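Local coordinates for putative uncharacterized protein PH0594 (Pyrococcus horikoshii, PDB 4HXF), which is a hexameric, self-compartmentalizing serine protease of the prolyl oligopeptidase family, classed as an acylaminoacyl peptidase that probably trims peptides at their acylated N termini, at residues A[240-245]-A[421-426]; A[358-363]-A[414-419]; A[428-433]-A[509-514]; A[300-305]-A[389-394]. All coordinates share one frame; numbering follows the deposited sequence.

Contact 1: residues A[240-245]-A[421-426]; sequences VSEHDK and YSEDFA. With MG (magnesium ion), chain D; MG (magnesium ion), chain C.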
# COMPACT_ATOMS: atom_id res chain seq x y z
N VAL A 240 21.03 -3.76 49.69
CA VAL A 240 21.35 -3.82 48.28
C VAL A 240 22.35 -2.71 48.01
O VAL A 240 23.23 -2.80 47.14
CB VAL A 240 20.06 -3.64 47.48
CG1 VAL A 240 20.37 -3.46 46.02
CG2 VAL A 240 19.17 -4.91 47.67
N SER A 241 22.23 -1.62 48.78
CA SER A 241 23.15 -0.43 48.65
C SER A 241 24.60 -0.66 49.05
O SER A 241 25.42 0.26 48.85
CB SER A 241 22.59 0.76 49.41
OG SER A 241 21.21 1.09 48.93
N GLU A 242 24.92 -1.78 49.70
CA GLU A 242 26.31 -2.14 49.99
C GLU A 242 27.12 -2.16 48.71
O GLU A 242 26.55 -2.49 47.65
CB GLU A 242 26.41 -3.49 50.74
CG GLU A 242 25.98 -3.47 52.17
CD GLU A 242 25.95 -4.96 52.64
OE1 GLU A 242 26.96 -5.69 52.43
OE2 GLU A 242 25.08 -5.23 53.37
N HIS A 243 28.43 -1.88 48.80
CA HIS A 243 29.26 -1.90 47.65
C HIS A 243 29.33 -3.27 47.06
O HIS A 243 29.82 -4.18 47.77
CB HIS A 243 30.64 -1.37 47.98
CG HIS A 243 30.75 0.16 48.15
ND1 HIS A 243 29.79 1.08 47.70
CD2 HIS A 243 31.75 0.90 48.74
CE1 HIS A 243 30.25 2.32 47.95
NE2 HIS A 243 31.45 2.22 48.58
N ASP A 244 29.01 -3.40 45.79
CA ASP A 244 29.33 -4.64 45.04
C ASP A 244 30.76 -4.83 44.78
O ASP A 244 31.49 -3.89 44.43
CB ASP A 244 28.56 -4.68 43.76
CG ASP A 244 27.09 -4.85 44.02
OD1 ASP A 244 26.67 -5.86 44.56
OD2 ASP A 244 26.30 -3.90 43.91
N LYS A 245 31.21 -6.03 45.07
CA LYS A 245 32.59 -6.42 44.84
C LYS A 245 32.68 -7.58 43.82
O LYS A 245 31.75 -7.94 43.16
CB LYS A 245 33.21 -6.89 46.16
CG LYS A 245 33.13 -5.93 47.34
CD LYS A 245 33.84 -4.56 47.11
CE LYS A 245 33.79 -3.68 48.41
NZ LYS A 245 34.71 -4.13 49.54
N TYR A 421 32.64 6.65 47.41
CA TYR A 421 33.24 6.86 48.68
C TYR A 421 33.14 5.55 49.46
O TYR A 421 32.98 4.48 48.90
CB TYR A 421 32.51 8.04 49.36
CG TYR A 421 32.58 9.26 48.47
CD1 TYR A 421 31.59 9.50 47.53
CD2 TYR A 421 33.61 10.17 48.55
CE1 TYR A 421 31.70 10.54 46.63
CE2 TYR A 421 33.67 11.25 47.64
CZ TYR A 421 32.67 11.45 46.74
OH TYR A 421 32.81 12.48 45.86
N SER A 422 33.29 5.62 50.77
CA SER A 422 33.18 4.45 51.60
C SER A 422 31.79 3.89 51.52
O SER A 422 30.75 4.57 51.19
CB SER A 422 33.49 4.69 53.08
OG SER A 422 32.53 5.55 53.71
N GLU A 423 31.67 2.61 51.83
CA GLU A 423 30.38 1.98 51.96
C GLU A 423 29.49 2.69 53.01
O GLU A 423 28.33 2.98 52.80
CB GLU A 423 30.49 0.50 52.32
CG GLU A 423 29.14 -0.17 52.40
CD GLU A 423 29.28 -1.67 52.45
OE1 GLU A 423 29.46 -2.21 53.52
OE2 GLU A 423 29.42 -2.31 51.39
N ASP A 424 30.07 2.96 54.17
CA ASP A 424 29.35 3.63 55.26
C ASP A 424 28.79 4.96 54.75
O ASP A 424 27.69 5.38 55.13
CB ASP A 424 30.20 3.85 56.53
CG ASP A 424 30.52 2.56 57.27
OD1 ASP A 424 29.87 1.55 56.91
OD2 ASP A 424 31.32 2.58 58.25
N PHE A 425 29.56 5.69 53.94
CA PHE A 425 29.07 7.00 53.38
C PHE A 425 27.84 6.82 52.56
O PHE A 425 26.86 7.62 52.65
CB PHE A 425 30.20 7.61 52.55
CG PHE A 425 29.87 8.95 51.91
CD1 PHE A 425 30.18 10.11 52.57
CD2 PHE A 425 29.42 9.04 50.63
CE1 PHE A 425 29.93 11.36 52.00
CE2 PHE A 425 29.25 10.26 50.06
CZ PHE A 425 29.50 11.40 50.72
N ALA A 426 27.83 5.74 51.74
CA ALA A 426 26.60 5.40 51.00
C ALA A 426 25.41 5.03 51.86
O ALA A 426 24.29 5.45 51.62
CB ALA A 426 26.88 4.28 50.01
MG MG D . 25.86 -1.85 43.64
MG MG C . 30.08 -0.51 57.36
O HOH W 1 25.12 -1.67 45.57
O HOH W 2 29.45 -4.85 53.58
O HOH W 3 30.72 -4.31 50.34
O HOH W 4 28.75 -1.16 55.90
O HOH W 5 31.68 -0.54 56.02
O HOH W 6 25.43 0.14 43.27
O HOH W 7 23.87 -2.45 43.07

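Contact 2: residues A[358-363]-A[414-419]; sequences SIDLEL and NPRGSN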
# COMPACT_ATOMS: atom_id res chain seq x y z
N SER A 358 30.33 19.53 55.96
CA SER A 358 28.91 19.41 56.22
C SER A 358 28.67 18.51 57.42
O SER A 358 28.79 17.30 57.31
CB SER A 358 28.22 18.88 55.00
OG SER A 358 26.81 18.89 55.26
N ILE A 359 28.27 19.14 58.51
CA ILE A 359 27.90 18.43 59.75
C ILE A 359 29.26 17.80 60.22
O ILE A 359 30.24 18.54 60.48
CB ILE A 359 26.68 17.46 59.62
CG1 ILE A 359 25.47 18.18 58.98
CG2 ILE A 359 26.29 16.92 61.04
CD1 ILE A 359 24.29 17.22 58.75
N ASP A 360 29.32 16.48 60.16
CA ASP A 360 30.43 15.64 60.55
C ASP A 360 31.37 15.22 59.41
O ASP A 360 32.30 14.56 59.65
CB ASP A 360 29.89 14.37 61.30
CG ASP A 360 28.86 13.53 60.49
OD1 ASP A 360 28.20 14.07 59.60
OD2 ASP A 360 28.70 12.33 60.81
N LEU A 361 31.15 15.65 58.15
CA LEU A 361 31.92 15.11 57.04
C LEU A 361 32.55 16.25 56.25
O LEU A 361 32.13 17.36 56.35
CB LEU A 361 30.98 14.36 56.10
CG LEU A 361 30.34 13.05 56.60
CD1 LEU A 361 29.39 12.43 55.61
CD2 LEU A 361 31.51 12.11 57.00
N GLU A 362 33.53 15.90 55.46
CA GLU A 362 34.08 16.76 54.38
C GLU A 362 33.72 16.13 53.06
O GLU A 362 33.87 14.93 52.87
CB GLU A 362 35.59 17.00 54.56
CG GLU A 362 36.16 18.00 53.54
CD GLU A 362 37.63 18.35 53.76
OE1 GLU A 362 38.45 17.99 52.88
OE2 GLU A 362 37.94 18.82 54.87
N LEU A 363 33.14 16.91 52.11
CA LEU A 363 32.53 16.36 50.88
C LEU A 363 33.09 17.07 49.66
O LEU A 363 33.74 18.16 49.76
CB LEU A 363 30.99 16.64 50.90
CG LEU A 363 30.19 16.09 52.07
CD1 LEU A 363 28.67 16.34 51.81
CD2 LEU A 363 30.39 14.66 52.23
N ASN A 414 28.41 15.71 45.80
CA ASN A 414 28.07 14.31 46.13
C ASN A 414 27.70 14.23 47.62
O ASN A 414 28.59 14.12 48.50
CB ASN A 414 29.25 13.40 45.80
CG ASN A 414 29.33 13.03 44.33
OD1 ASN A 414 28.28 12.91 43.67
ND2 ASN A 414 30.57 12.78 43.79
N PRO A 415 26.41 14.31 47.94
CA PRO A 415 26.05 14.28 49.38
C PRO A 415 26.23 12.87 49.90
O PRO A 415 26.38 11.90 49.10
CB PRO A 415 24.56 14.63 49.38
CG PRO A 415 24.12 14.31 48.02
CD PRO A 415 25.25 14.49 47.03
N ARG A 416 26.20 12.69 51.21
CA ARG A 416 26.13 11.33 51.73
C ARG A 416 24.93 10.59 51.15
O ARG A 416 23.90 11.13 50.76
CB ARG A 416 26.07 11.37 53.28
CG ARG A 416 24.67 11.79 53.88
CD ARG A 416 24.83 12.18 55.34
NE ARG A 416 25.59 13.42 55.43
CZ ARG A 416 26.31 13.82 56.43
NH1 ARG A 416 26.36 13.12 57.58
NH2 ARG A 416 26.97 14.94 56.37
N GLY A 417 25.24 9.32 50.90
CA GLY A 417 24.40 8.45 50.10
C GLY A 417 24.99 8.20 48.72
O GLY A 417 24.61 7.19 48.08
N SER A 418 25.84 9.08 48.18
CA SER A 418 26.39 8.95 46.85
C SER A 418 27.31 7.74 46.76
O SER A 418 27.97 7.32 47.79
CB SER A 418 27.18 10.14 46.47
OG SER A 418 26.44 11.38 46.46
N ASN A 419 27.44 7.24 45.57
CA ASN A 419 28.56 6.34 45.23
C ASN A 419 29.87 7.06 45.13
O ASN A 419 29.92 8.27 45.04
CB ASN A 419 28.28 5.61 43.88
CG ASN A 419 28.78 4.18 43.89
OD1 ASN A 419 29.63 3.80 44.71
ND2 ASN A 419 28.18 3.34 43.03

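Contact 3: residues A[428-433]-A[509-514]; sequences RVLERT and KEVIGD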
# COMPACT_ATOMS: atom_id res chain seq x y z
N ARG A 428 24.70 5.91 54.84
CA ARG A 428 24.19 6.97 55.74
C ARG A 428 22.78 7.48 55.38
O ARG A 428 22.14 8.04 56.28
CB ARG A 428 25.13 8.22 55.73
CG ARG A 428 26.32 8.00 56.59
CD ARG A 428 27.31 9.09 56.47
NE ARG A 428 28.53 9.03 57.31
CZ ARG A 428 28.66 9.63 58.49
NH1 ARG A 428 27.66 10.25 59.11
NH2 ARG A 428 29.80 9.61 59.08
N VAL A 429 22.41 7.42 54.11
CA VAL A 429 21.16 7.99 53.61
C VAL A 429 19.97 7.13 54.01
O VAL A 429 18.84 7.61 53.99
CB VAL A 429 21.19 8.30 52.07
CG1 VAL A 429 21.17 6.96 51.28
CG2 VAL A 429 20.01 9.23 51.69
N LEU A 430 20.22 5.83 54.32
CA LEU A 430 19.06 4.89 54.49
C LEU A 430 18.24 5.36 55.75
O LEU A 430 18.78 5.69 56.81
CB LEU A 430 19.54 3.45 54.70
CG LEU A 430 20.41 2.83 53.55
CD1 LEU A 430 20.60 1.35 53.87
CD2 LEU A 430 19.82 3.06 52.17
N GLU A 431 16.93 5.48 55.50
CA GLU A 431 15.95 5.98 56.45
C GLU A 431 16.12 7.46 56.75
O GLU A 431 15.49 7.97 57.65
CB GLU A 431 15.86 5.16 57.79
CG GLU A 431 15.62 3.67 57.54
CD GLU A 431 15.38 2.95 58.86
OE1 GLU A 431 16.32 2.24 59.27
OE2 GLU A 431 14.35 3.16 59.54
N ARG A 432 16.97 8.16 55.99
CA ARG A 432 17.29 9.58 56.24
C ARG A 432 17.20 10.45 55.01
O ARG A 432 17.81 11.52 54.93
CB ARG A 432 18.71 9.73 56.88
CG ARG A 432 18.99 8.86 58.06
CD ARG A 432 18.28 9.34 59.21
NE ARG A 432 18.88 10.58 59.81
CZ ARG A 432 18.25 11.15 60.85
NH1 ARG A 432 17.11 10.57 61.32
NH2 ARG A 432 18.60 12.32 61.32
N THR A 433 16.47 9.99 54.03
CA THR A 433 16.29 10.83 52.80
C THR A 433 15.69 12.23 53.09
O THR A 433 14.72 12.31 53.80
CB THR A 433 15.35 10.16 51.83
OG1 THR A 433 14.06 9.88 52.41
CG2 THR A 433 15.94 8.84 51.24
N LYS A 509 11.75 -0.34 51.18
CA LYS A 509 11.94 -0.92 52.57
C LYS A 509 13.33 -0.56 53.11
O LYS A 509 13.48 -0.31 54.33
CB LYS A 509 11.65 -2.41 52.67
CG LYS A 509 10.14 -2.71 52.58
CD LYS A 509 9.84 -4.16 52.86
CE LYS A 509 8.35 -4.50 52.66
NZ LYS A 509 8.09 -5.96 52.70
N GLU A 510 14.29 -0.61 52.22
CA GLU A 510 15.68 -0.33 52.56
C GLU A 510 15.96 1.18 52.68
O GLU A 510 16.51 1.65 53.67
CB GLU A 510 16.56 -0.92 51.47
CG GLU A 510 18.04 -0.59 51.61
CD GLU A 510 18.94 -1.44 50.75
OE1 GLU A 510 19.97 -0.80 50.35
OE2 GLU A 510 18.72 -2.70 50.74
N VAL A 511 15.51 1.95 51.65
CA VAL A 511 15.90 3.36 51.61
C VAL A 511 15.04 4.28 52.52
O VAL A 511 15.52 5.28 53.09
CB VAL A 511 16.00 3.91 50.15
CG1 VAL A 511 16.40 5.39 50.18
CG2 VAL A 511 17.01 3.05 49.42
N ILE A 512 13.76 3.95 52.67
CA ILE A 512 12.80 4.68 53.48
C ILE A 512 12.54 3.97 54.83
O ILE A 512 12.60 4.63 55.91
CB ILE A 512 11.46 4.96 52.74
CG1 ILE A 512 11.82 5.42 51.31
CG2 ILE A 512 10.59 5.96 53.50
CD1 ILE A 512 12.69 6.64 51.24
N GLY A 513 12.25 2.69 54.81
CA GLY A 513 12.07 1.92 56.03
C GLY A 513 11.13 0.74 55.91
O GLY A 513 10.33 0.61 54.99
N ASP A 514 11.25 -0.12 56.91
CA ASP A 514 10.34 -1.30 57.03
C ASP A 514 8.91 -0.89 57.44
O ASP A 514 8.62 0.20 57.86
CB ASP A 514 10.93 -2.24 58.18
CG ASP A 514 12.04 -3.12 57.64
OD1 ASP A 514 12.15 -3.25 56.38
OD2 ASP A 514 12.84 -3.68 58.45
O HOH W 8 12.11 4.37 58.61
O HOH W 9 14.49 7.76 54.11

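Contact 4: residues A[300-305]-A[389-394]; sequences KHWIMG and KGMYGY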
# COMPACT_ATOMS: atom_id res chain seq x y z
N LYS A 300 40.58 12.31 36.14
CA LYS A 300 39.29 13.03 36.16
C LYS A 300 38.47 12.61 34.96
O LYS A 300 38.33 13.34 33.95
CB LYS A 300 39.55 14.55 36.17
CG LYS A 300 40.23 15.03 37.43
CD LYS A 300 40.30 16.57 37.35
CE LYS A 300 40.33 17.30 38.72
NZ LYS A 300 39.53 18.64 38.70
N HIS A 301 37.90 11.39 35.03
CA HIS A 301 37.24 10.79 33.87
C HIS A 301 36.33 9.67 34.31
O HIS A 301 36.38 9.26 35.48
CB HIS A 301 38.26 10.27 32.85
CG HIS A 301 39.19 9.19 33.36
ND1 HIS A 301 40.52 9.15 33.00
CD2 HIS A 301 38.96 8.03 34.09
CE1 HIS A 301 41.07 8.05 33.55
NE2 HIS A 301 40.09 7.37 34.23
N TRP A 302 35.52 9.20 33.39
CA TRP A 302 34.72 7.94 33.56
C TRP A 302 35.06 6.98 32.50
O TRP A 302 34.88 7.28 31.30
CB TRP A 302 33.23 8.21 33.49
CG TRP A 302 32.57 8.64 34.76
CD1 TRP A 302 33.05 9.56 35.64
CD2 TRP A 302 31.25 8.25 35.32
NE1 TRP A 302 32.18 9.78 36.68
CE2 TRP A 302 31.08 9.01 36.52
CE3 TRP A 302 30.28 7.36 34.93
CZ2 TRP A 302 29.96 8.91 37.32
CZ3 TRP A 302 29.13 7.25 35.75
CH2 TRP A 302 29.01 7.98 36.93
N ILE A 303 35.59 5.84 32.89
CA ILE A 303 35.82 4.66 32.00
C ILE A 303 34.49 3.94 31.80
O ILE A 303 34.01 3.27 32.75
CB ILE A 303 36.95 3.73 32.46
CG1 ILE A 303 38.26 4.48 32.69
CG2 ILE A 303 37.11 2.54 31.45
CD1 ILE A 303 38.82 5.33 31.51
N MET A 304 33.85 4.15 30.64
CA MET A 304 32.55 3.74 30.37
C MET A 304 32.40 2.30 29.91
O MET A 304 31.31 1.72 30.01
CB MET A 304 31.97 4.66 29.30
CG MET A 304 31.84 6.06 29.78
SD MET A 304 30.75 6.22 31.21
CE MET A 304 29.15 5.72 30.68
N GLY A 305 33.48 1.71 29.45
CA GLY A 305 33.44 0.35 28.89
C GLY A 305 34.83 -0.02 28.56
O GLY A 305 35.80 0.84 28.42
N LYS A 389 22.29 6.48 45.47
CA LYS A 389 23.69 6.04 45.26
C LYS A 389 24.10 6.23 43.76
O LYS A 389 24.81 5.38 43.16
CB LYS A 389 23.86 4.57 45.67
CG LYS A 389 25.34 4.21 45.97
CD LYS A 389 25.49 2.74 46.34
CE LYS A 389 26.91 2.41 46.57
NZ LYS A 389 27.19 0.92 46.74
N GLY A 390 23.78 7.41 43.23
CA GLY A 390 24.45 7.94 42.06
C GLY A 390 25.74 8.68 42.36
O GLY A 390 26.16 8.72 43.50
N MET A 391 26.33 9.27 41.33
CA MET A 391 27.59 9.96 41.57
C MET A 391 27.82 10.99 40.46
O MET A 391 27.67 10.65 39.26
CB MET A 391 28.73 8.95 41.56
CG MET A 391 30.08 9.57 42.02
SD MET A 391 31.45 8.43 41.98
CE MET A 391 31.67 8.33 40.20
N TYR A 392 28.09 12.23 40.85
CA TYR A 392 28.55 13.24 39.93
C TYR A 392 30.09 13.32 39.99
O TYR A 392 30.74 12.89 40.94
CB TYR A 392 28.05 14.64 40.32
CG TYR A 392 26.63 14.99 39.86
CD1 TYR A 392 25.85 15.83 40.64
CD2 TYR A 392 26.15 14.60 38.63
CE1 TYR A 392 24.56 16.18 40.26
CE2 TYR A 392 24.86 14.97 38.22
CZ TYR A 392 24.09 15.80 39.05
OH TYR A 392 22.84 16.12 38.62
N GLY A 393 30.58 13.88 38.90
CA GLY A 393 31.99 14.19 38.83
C GLY A 393 32.43 14.48 37.41
O GLY A 393 32.32 15.65 36.93
N TYR A 394 33.00 13.47 36.78
CA TYR A 394 33.73 13.64 35.49
C TYR A 394 33.18 12.91 34.28
O TYR A 394 33.93 12.35 33.48
CB TYR A 394 35.22 13.38 35.73
CG TYR A 394 35.75 14.20 36.86
CD1 TYR A 394 36.20 13.57 38.06
CD2 TYR A 394 35.95 15.52 36.72
CE1 TYR A 394 36.68 14.32 39.15
CE2 TYR A 394 36.41 16.29 37.80
CZ TYR A 394 36.85 15.66 38.96
OH TYR A 394 37.31 16.52 39.93

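Contact 1: residues A[240-245]-A[421-426]
Glu423 reaches across to the backbone of His243, while the His243 ring slides past it in the opposite direction. Following Glu423 outward, CB lies 3.8 Å from His243 CD2. CG stands anti to the backbone N (chi1 -178°), and the extended chain carries Glu423 CD to 3.8 Å from Glu242 CG. At the tip, Glu423 OE2 accepts from His243 N at 2.8 Å, met on its anti side, and takes a water that donates to His243 O. OE1 receives a water that coordinates a magnesium ion, placing Glu423 in the second shell of the metal held by Asp424 OD1.

The partners belong to different domains: residues 240-245 lie in a loop between strands 229-232 and 245-249 of a beta-propeller blade, whereas helix 423-427 belongs to the alpha/beta hydrolase domain. Glu242 OE1 is 4.3 Å from Glu423 OE2, a like-charge approach probably eased by the His243 N-H and by a water within reach of Glu242 OE1 and Glu423 OE1; Glu242 OE2 accepts from Tyr239 N. The His243 ring is held by its NE2, which donates to Tyr421 O at 2.7 Å in a nearly straight bond (163°) close to the ring plane. Glu423 CA makes a CH-pi contact over one ring face, and ND1 is hydrogen-bonded to Lys389. Ser422 N-caps the helix, its OG accepting from Phe425 N. Asp244 OD2 and Glu263 bind a second magnesium ion.

Contact 2: residues A[358-363]-A[414-419]
Arg416 lays its guanidinium against the tight hairpin turn Ser358-Leu361. This type II' turn links strands 352-358 and 361-368 at one end of the mixed sheet of the alpha/beta hydrolase fold.

The polar contacts lie at the guanidinium edge. Arg416 NH1 makes a salt bridge to Asp360 OD1, 2.9 Å long and nearly straight at 172°, using the syn lone pair of OD1 and lying close to the guanidinium plane. Carboxylate and guanidinium are nearly coplanar. NH2 gives only a weak bond to Ser358 O; its stronger partner is Asp440, while Asp360 OD2 turns to Arg428.

The apolar contacts lie on the faces. Leu361 CD1 sits over the centre of the guanidinium, 3.5 Å from Arg416 CZ, with Ile359 CD1 farther off on the opposite side. Further along the strand, Leu363 CD1 packs 4.0 Å from Asn414 O and 4.1 Å from Pro415 CA.

Bonds within residues 414-419 shape the other side. A type II turn runs from Pro415 to Ser418, with Gly417 at a positive phi, and Pro415 O accepts both from Ser418 N and, at 2.7 Å, from Ser418 OG.

Contact 3: residues A[428-433]-A[509-514]
Leu430 and Thr433 press on the last turn of helix 504-511 and the residues just after it, and here the contact is tight. Leu430 CB lies 3.7 Å from Glu510 O. Leu430 CD1 rests on the aliphatic part of Glu510, 3.9 Å from Glu510 CG, and Leu430 CD2 meets Val511 CG2 at the same distance, the leucine and valine side chains crossing at about a right angle. Thr433, just after the turn, closes in: Thr433 CG2 comes to 3.6 Å from Val511 CG1, and Thr433 OG1 to 3.7 Å from Ile512 CD1. An alanine at Leu430 would keep the approach of CB to Glu510 O, but the loss of both methyl branches would probably open a gap beside Glu510 CG and Val511 CG2.

One direct hydrogen bond joins the backbones, from Glu431 N to Val511 O at 2.8 Å. The same oxygen takes a water that accepts from Thr433 N.

The Glu431 side is looser and more solvent-exposed. In its extended chain, Glu431 CG passes 3.6 Å from Ile512 O, and a water bridges Glu431 OE2 to Ile512 O. Glu510 directs its carboxylate away to Ser241 and the N-H of Val240 in the propeller. Gly513, with positive phi, leads the chain out of the helix. A type II turn, Val429-Arg432, thus docks on a helix C-terminus within the alpha/beta hydrolase domain, next to the inhibitor pocket to which Phe507 and Asp508 belong.

Contact 4: residues A[300-305]-A[389-394]
The Tyr394 ring carries the Lys300 side chain across one face, with Lys300 CB 3.7 Å from the ring centroid and only 7° off the ring normal, a CH-pi contact. Lys300 CG and CD continue over the ring toward its hydroxyl, and NZ gives Tyr394 OH a weak hydrogen bond. The indole of Trp302 is approached obliquely by Met391, whose CE comes to 3.4 Å from Trp302 CZ2, while Tyr395 packs edge-to-face on the same indole.

These residues join the last beta-propeller blade, in and just before strand 302-308, to a loop of the alpha/beta hydrolase domain after strand 378-384; the same loop supplies Gly386 and Gly387 to the inhibitor pocket.

Met391 CG is anti to the backbone N, and the bend at chi3 (72°) swings CE to the indole. Trp302 NE1 is hydrogen-bonded to Gly282 O, which ties the indole to its own domain. Tyr394 OH bonds to Trp366 NE1, and the two rings meet at about 85°. An alanine in place of Tyr394 would keep CB beside His301 N but would probably leave the Lys300 chain without the face it lies on and Trp366 NE1 without its hydroxyl mate.

Near the backbone the fit is close: Trp302 CZ2 lies 3.5 Å from Met391 O, and Tyr394 CB is 3.4 Å from His301 N.

From the N terminus, the propeller loop 240-245 opens contact 1, which closes only at 421-426 in the hydrolase domain. Within that span, the last blade opens contact 4 at 300-305, then hairpin 358-363 opens contact 2; contact 4 closes at 389-394 and contact 2 at 414-419, so the two cross. Contact 3 follows in series, closing 428-433 on 509-514. Contacts 1 and 4 tie propeller to hydrolase domain, whereas contacts 2 and 3 lie within the latter. Lys389 NZ to Ser241 O links contacts 4 and 1, Asn414 to Tyr392 O and Asn419 N to Gly390 O link contacts 2 and 4, and Gly417 N to Phe425 O links contacts 2 and 1.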